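PDB 3BN1: perosamine synthetase from Caulobacter crescentus, which catalyses the pyridoxal-phosphate-dependent transfer of an amino group from L-glutamate to GDP-4-keto-6-deoxy-D-mannose, giving GDP-perosamine for O-antigen synthesis. Local coordinates for the interface of chains A and B. Sequence-based numbering; all coordinates share one arbitrary frame. Chains: chain A/B, Perosamine synthetase.

Contacts 1 and 2 are separate patches of one homodimer interface, their C-alpha centres about 30 Å apart, and they have no residue in common. In contact 1 a loop of chain B, residues 223-227, packs on A:Ile89 and on the segment 321-328 of chain A, which takes in the 3-10 helix 323-325 and the start of 327-332. Contact 2 brings together the helices 20-30 and 236-247 of both subunits, with the loop at 191-193 of chain A, which closely follows the cofactor lysine A:Lys188. Two-fold symmetry repeats each patch with the chains exchanged, so widely spaced contacts probably help fix how the two subunits sit against each other.

Contact 1: the interface of chains A and B. Residues chain A 89, 321, 325-328; chain B 223-227.
The indole of B:Trp224 lies against A:Met326, whose CG methylene stands over one face of the six-membered ring, 3.8 Å from its centroid and displaced toward the rim. A:His321 meets that ring at its edge, the two planes inclined by 58°, with CD2 of the imidazole 3.5 Å from CE3 of the indole. A:Pro327 crosses the indole at about a right angle and brings its CD to 3.7 Å from B:Trp224 CZ2. Next along the loop, B:Phe225 runs beside A:Met326 and points the same way; its backbone N approaches the thioether SD in a weak hydrogen bond of 3.6 Å. A:Ile89 slides past the phenyl group in the opposite direction, with CD1 3.7 Å from B:Phe225 CB and CG2 near the CD2/CE2 side. Water 1 joins the backbones, 3.1 Å from A:His321 N. The same water 1 lies 2.7 Å from the carbonyl B:Tyr223 O. On an extended backbone, CG of B:Trp224 is anti to its N (chi1 -172°), which goes with the indole lying against A:Met326 CG, whereas CG of B:Phe225 lies beside its own N (chi1 -59°), with the phenyl next to A:Ile89. A bend at chi3 of A:Met326 turns CE toward the phenyl group, while SD also lies in plane at the edge of the A:His321 imidazole. This mostly apolar patch fastens the 223-227 loop of one subunit onto its partner and helps hold the homodimer together.

Contact 2: the interface of chains A and B. Residues chain A 14, 16, 20-21, 24, 191-193, 241; chain B 28, 31, 33, 237.
Two contacts from different subunits grip water 2: the backbone carbonyl A:Thr192 O at 3.0 Å and the carbonyl B:Ile33 O at 2.9 Å. Among the residues of this patch no N or O of one subunit comes within bonding distance of the other, so the water provides a polar link. Within chain A, the N-H of A:Gly193 donates to the side-chain hydroxyl A:Thr191 OG1 over 2.9 Å, which ties down the turn against which B:Ile33 packs. CG1 of B:Ile33 takes the crowded position between its backbone N and carbonyl carbon (chi1 70°). From there CD1 reaches tip to tip toward A:Ile241, CD1 to CD1 at 3.9 Å, and also meets both methyl branches of A:Leu16. The A:Ile241 tip is shared, for its CD1 also lies 4.0 Å from CD1 of B:Ile237, so side chains of the two 236-247 helices meet tip to tip. B:Met28 reaches out from helix 20-30 of chain B, bent at chi2 (-38°) and chi3 (-81°), so that its methyl lies against the start of the equivalent helix in chain A. A:Leu16 CD1 also passes B:Thr31, which is poorly ordered. The packing here is apolar and probably helps seat the two subunits. The terminal CE of B:Met28 rests 3.6 Å from A:Glu20 CB and 4.0 Å from A:Val24 CG2.

Contact 1: the interface of chains A and B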
# COMPACT_ATOMS: atom_id res chain seq x y z
N ILE A 89 12.57 -10.19 -4.63
CA ILE A 89 11.46 -10.95 -5.09
C ILE A 89 10.25 -10.18 -5.55
O ILE A 89 9.44 -10.73 -6.32
CB ILE A 89 10.96 -11.87 -4.00
CG1 ILE A 89 10.14 -13.02 -4.61
CG2 ILE A 89 10.28 -11.02 -2.93
CD1 ILE A 89 9.89 -14.17 -3.60
N HIS A 321 18.83 -14.13 -3.01
CA HIS A 321 18.80 -15.52 -3.46
C HIS A 321 18.11 -15.50 -4.78
O HIS A 321 17.05 -14.88 -4.88
CB HIS A 321 17.96 -16.44 -2.53
CG HIS A 321 18.46 -16.50 -1.13
ND1 HIS A 321 19.80 -16.50 -0.83
CD2 HIS A 321 17.80 -16.50 0.05
CE1 HIS A 321 19.96 -16.49 0.48
NE2 HIS A 321 18.76 -16.52 1.04
N ILE A 325 15.50 -20.47 -6.82
CA ILE A 325 15.97 -21.42 -5.80
C ILE A 325 15.08 -21.27 -4.59
O ILE A 325 15.30 -21.94 -3.61
CB ILE A 325 17.45 -21.35 -5.37
CG1 ILE A 325 17.72 -20.10 -4.53
CG2 ILE A 325 18.37 -21.30 -6.55
CD1 ILE A 325 19.14 -20.06 -3.83
N MET A 326 14.07 -20.42 -4.65
CA MET A 326 13.19 -20.33 -3.50
C MET A 326 11.83 -20.94 -3.85
O MET A 326 11.50 -20.95 -5.02
CB MET A 326 13.09 -18.91 -2.98
CG MET A 326 14.40 -18.45 -2.37
SD MET A 326 14.25 -16.85 -1.68
CE MET A 326 13.98 -15.82 -3.10
N PRO A 327 11.04 -21.39 -2.87
CA PRO A 327 9.79 -22.07 -3.16
C PRO A 327 8.84 -21.44 -4.16
O PRO A 327 8.30 -22.10 -5.05
CB PRO A 327 9.13 -22.17 -1.79
CG PRO A 327 10.31 -22.29 -0.84
CD PRO A 327 11.40 -21.48 -1.44
N PRO A 328 8.60 -20.14 -4.04
CA PRO A 328 7.63 -19.60 -4.96
C PRO A 328 7.99 -19.71 -6.45
O PRO A 328 7.09 -19.78 -7.27
CB PRO A 328 7.39 -18.17 -4.48
CG PRO A 328 8.11 -18.03 -3.31
CD PRO A 328 9.03 -19.16 -3.03
N TYR B 223 15.69 -13.31 4.63
CA TYR B 223 16.12 -13.42 3.23
C TYR B 223 15.54 -14.60 2.46
O TYR B 223 15.75 -14.74 1.24
CB TYR B 223 17.64 -13.30 3.03
CG TYR B 223 18.25 -12.13 3.80
CD1 TYR B 223 17.82 -10.80 3.57
CD2 TYR B 223 19.19 -12.35 4.80
CE1 TYR B 223 18.33 -9.73 4.32
CE2 TYR B 223 19.71 -11.27 5.55
CZ TYR B 223 19.27 -9.98 5.31
OH TYR B 223 19.76 -8.93 6.04
N TRP B 224 14.77 -15.42 3.16
CA TRP B 224 14.20 -16.59 2.54
C TRP B 224 12.70 -16.39 2.44
O TRP B 224 12.02 -16.12 3.45
CB TRP B 224 14.47 -17.77 3.43
CG TRP B 224 14.09 -18.96 2.75
CD1 TRP B 224 13.01 -19.73 2.98
CD2 TRP B 224 14.85 -19.62 1.72
NE1 TRP B 224 13.01 -20.82 2.14
CE2 TRP B 224 14.15 -20.78 1.37
CE3 TRP B 224 16.06 -19.33 1.09
CZ2 TRP B 224 14.59 -21.63 0.34
CZ3 TRP B 224 16.54 -20.19 0.14
CH2 TRP B 224 15.78 -21.31 -0.27
N PHE B 225 12.18 -16.58 1.24
CA PHE B 225 10.75 -16.38 0.96
C PHE B 225 9.98 -17.64 0.56
O PHE B 225 10.05 -18.07 -0.56
CB PHE B 225 10.62 -15.35 -0.15
CG PHE B 225 11.24 -14.02 0.21
CD1 PHE B 225 12.61 -13.91 0.35
CD2 PHE B 225 10.41 -12.95 0.53
CE1 PHE B 225 13.17 -12.74 0.72
CE2 PHE B 225 10.97 -11.72 0.87
CZ PHE B 225 12.35 -11.63 1.01
N PRO B 226 9.20 -18.19 1.48
CA PRO B 226 8.49 -19.43 1.25
C PRO B 226 7.19 -19.32 0.46
O PRO B 226 6.68 -20.32 -0.03
CB PRO B 226 8.18 -19.90 2.68
CG PRO B 226 8.18 -18.55 3.49
CD PRO B 226 9.27 -17.81 2.91
N ILE B 227 6.64 -18.12 0.33
CA ILE B 227 5.40 -17.97 -0.38
C ILE B 227 5.43 -16.60 -1.04
O ILE B 227 6.38 -15.86 -0.83
CB ILE B 227 4.22 -18.16 0.61
CG1 ILE B 227 4.28 -19.59 1.17
CG2 ILE B 227 2.90 -18.06 -0.10
CD1 ILE B 227 3.92 -19.77 2.62
O HOH W 1 17.00 -13.37 -0.67

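Contact 2: the interface of chains A and B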
# COMPACT_ATOMS: atom_id res chain seq x y z
N PRO A 14 18.64 5.56 7.42
CA PRO A 14 18.13 6.81 6.89
C PRO A 14 18.90 8.01 7.42
O PRO A 14 19.12 8.19 8.63
CB PRO A 14 16.67 6.84 7.41
CG PRO A 14 16.36 5.46 7.87
CD PRO A 14 17.69 4.96 8.37
N LEU A 16 18.19 11.59 7.77
CA LEU A 16 17.20 12.64 7.64
C LEU A 16 17.87 13.93 8.11
O LEU A 16 17.60 14.44 9.19
CB LEU A 16 16.00 12.25 8.50
CG LEU A 16 15.46 10.81 8.37
CD1 LEU A 16 14.24 10.59 9.28
CD2 LEU A 16 15.08 10.48 6.94
N GLU A 20 13.08 17.23 6.49
CA GLU A 20 12.07 16.18 6.69
C GLU A 20 11.13 16.51 7.85
O GLU A 20 9.90 16.57 7.71
CB GLU A 20 12.78 14.81 6.83
CG GLU A 20 13.59 14.42 5.55
CD GLU A 20 15.08 14.73 5.66
OE1 GLU A 20 15.45 15.39 6.68
OE2 GLU A 20 15.85 14.33 4.74
N ARG A 21 11.77 16.81 8.98
CA ARG A 21 11.07 17.16 10.19
C ARG A 21 10.23 18.37 9.88
O ARG A 21 9.00 18.34 9.99
CB ARG A 21 12.05 17.41 11.32
CG ARG A 21 11.52 17.23 12.73
CD ARG A 21 12.36 18.09 13.75
NE ARG A 21 12.34 17.58 15.13
CZ ARG A 21 11.97 18.30 16.19
NH1 ARG A 21 11.93 17.79 17.41
NH2 ARG A 21 11.66 19.58 16.00
N VAL A 24 7.29 17.53 7.51
CA VAL A 24 6.32 16.70 8.19
C VAL A 24 5.50 17.48 9.21
O VAL A 24 4.26 17.39 9.25
CB VAL A 24 7.03 15.49 8.83
CG1 VAL A 24 6.01 14.85 9.76
CG2 VAL A 24 7.43 14.52 7.67
N THR A 191 14.68 7.84 1.20
CA THR A 191 13.64 7.08 1.86
C THR A 191 12.50 8.03 2.28
O THR A 191 12.74 9.20 2.58
CB THR A 191 14.16 6.42 3.14
OG1 THR A 191 13.14 5.59 3.69
CG2 THR A 191 14.57 7.53 4.16
N THR A 192 11.29 7.49 2.27
CA THR A 192 10.05 8.11 2.78
C THR A 192 9.52 7.14 3.89
O THR A 192 8.33 7.17 4.19
CB THR A 192 8.96 8.33 1.74
OG1 THR A 192 8.48 7.08 1.21
CG2 THR A 192 9.51 9.20 0.57
N GLY A 193 10.37 6.23 4.39
CA GLY A 193 9.94 5.24 5.38
C GLY A 193 9.44 4.01 4.58
O GLY A 193 10.05 2.92 4.58
N ILE A 241 8.62 13.89 3.48
CA ILE A 241 9.93 13.32 3.75
C ILE A 241 10.67 13.12 2.43
O ILE A 241 11.89 13.43 2.25
CB ILE A 241 9.86 11.98 4.52
CG1 ILE A 241 9.16 12.17 5.90
CG2 ILE A 241 11.35 11.44 4.65
CD1 ILE A 241 8.87 10.90 6.76
N MET B 28 10.32 10.93 13.98
CA MET B 28 11.21 11.76 13.19
C MET B 28 12.54 11.88 13.91
O MET B 28 13.57 11.55 13.34
CB MET B 28 10.65 13.18 13.01
CG MET B 28 9.47 13.44 12.01
SD MET B 28 9.57 12.47 10.48
CE MET B 28 10.76 13.43 9.50
N THR B 31 14.56 8.70 14.04
CA THR B 31 14.73 8.12 12.72
C THR B 31 13.93 6.86 12.38
O THR B 31 14.07 6.33 11.29
CB THR B 31 16.01 8.39 11.90
OG1 THR B 31 16.84 7.22 11.89
CG2 THR B 31 16.78 9.58 12.44
N ILE B 33 10.98 5.92 11.02
CA ILE B 33 9.89 6.34 10.13
C ILE B 33 9.36 5.24 9.19
O ILE B 33 8.47 5.50 8.40
CB ILE B 33 10.32 7.61 9.35
CG1 ILE B 33 11.42 7.27 8.32
CG2 ILE B 33 10.69 8.69 10.42
CD1 ILE B 33 11.75 8.30 7.22
N ILE B 237 5.13 5.91 11.67
CA ILE B 237 4.45 7.21 11.72
C ILE B 237 2.93 7.10 11.64
O ILE B 237 2.20 7.70 12.45
CB ILE B 237 4.99 8.11 10.64
CG1 ILE B 237 6.38 8.58 11.04
CG2 ILE B 237 4.00 9.30 10.40
CD1 ILE B 237 7.02 9.35 9.91
O HOH W 2 7.08 7.50 6.84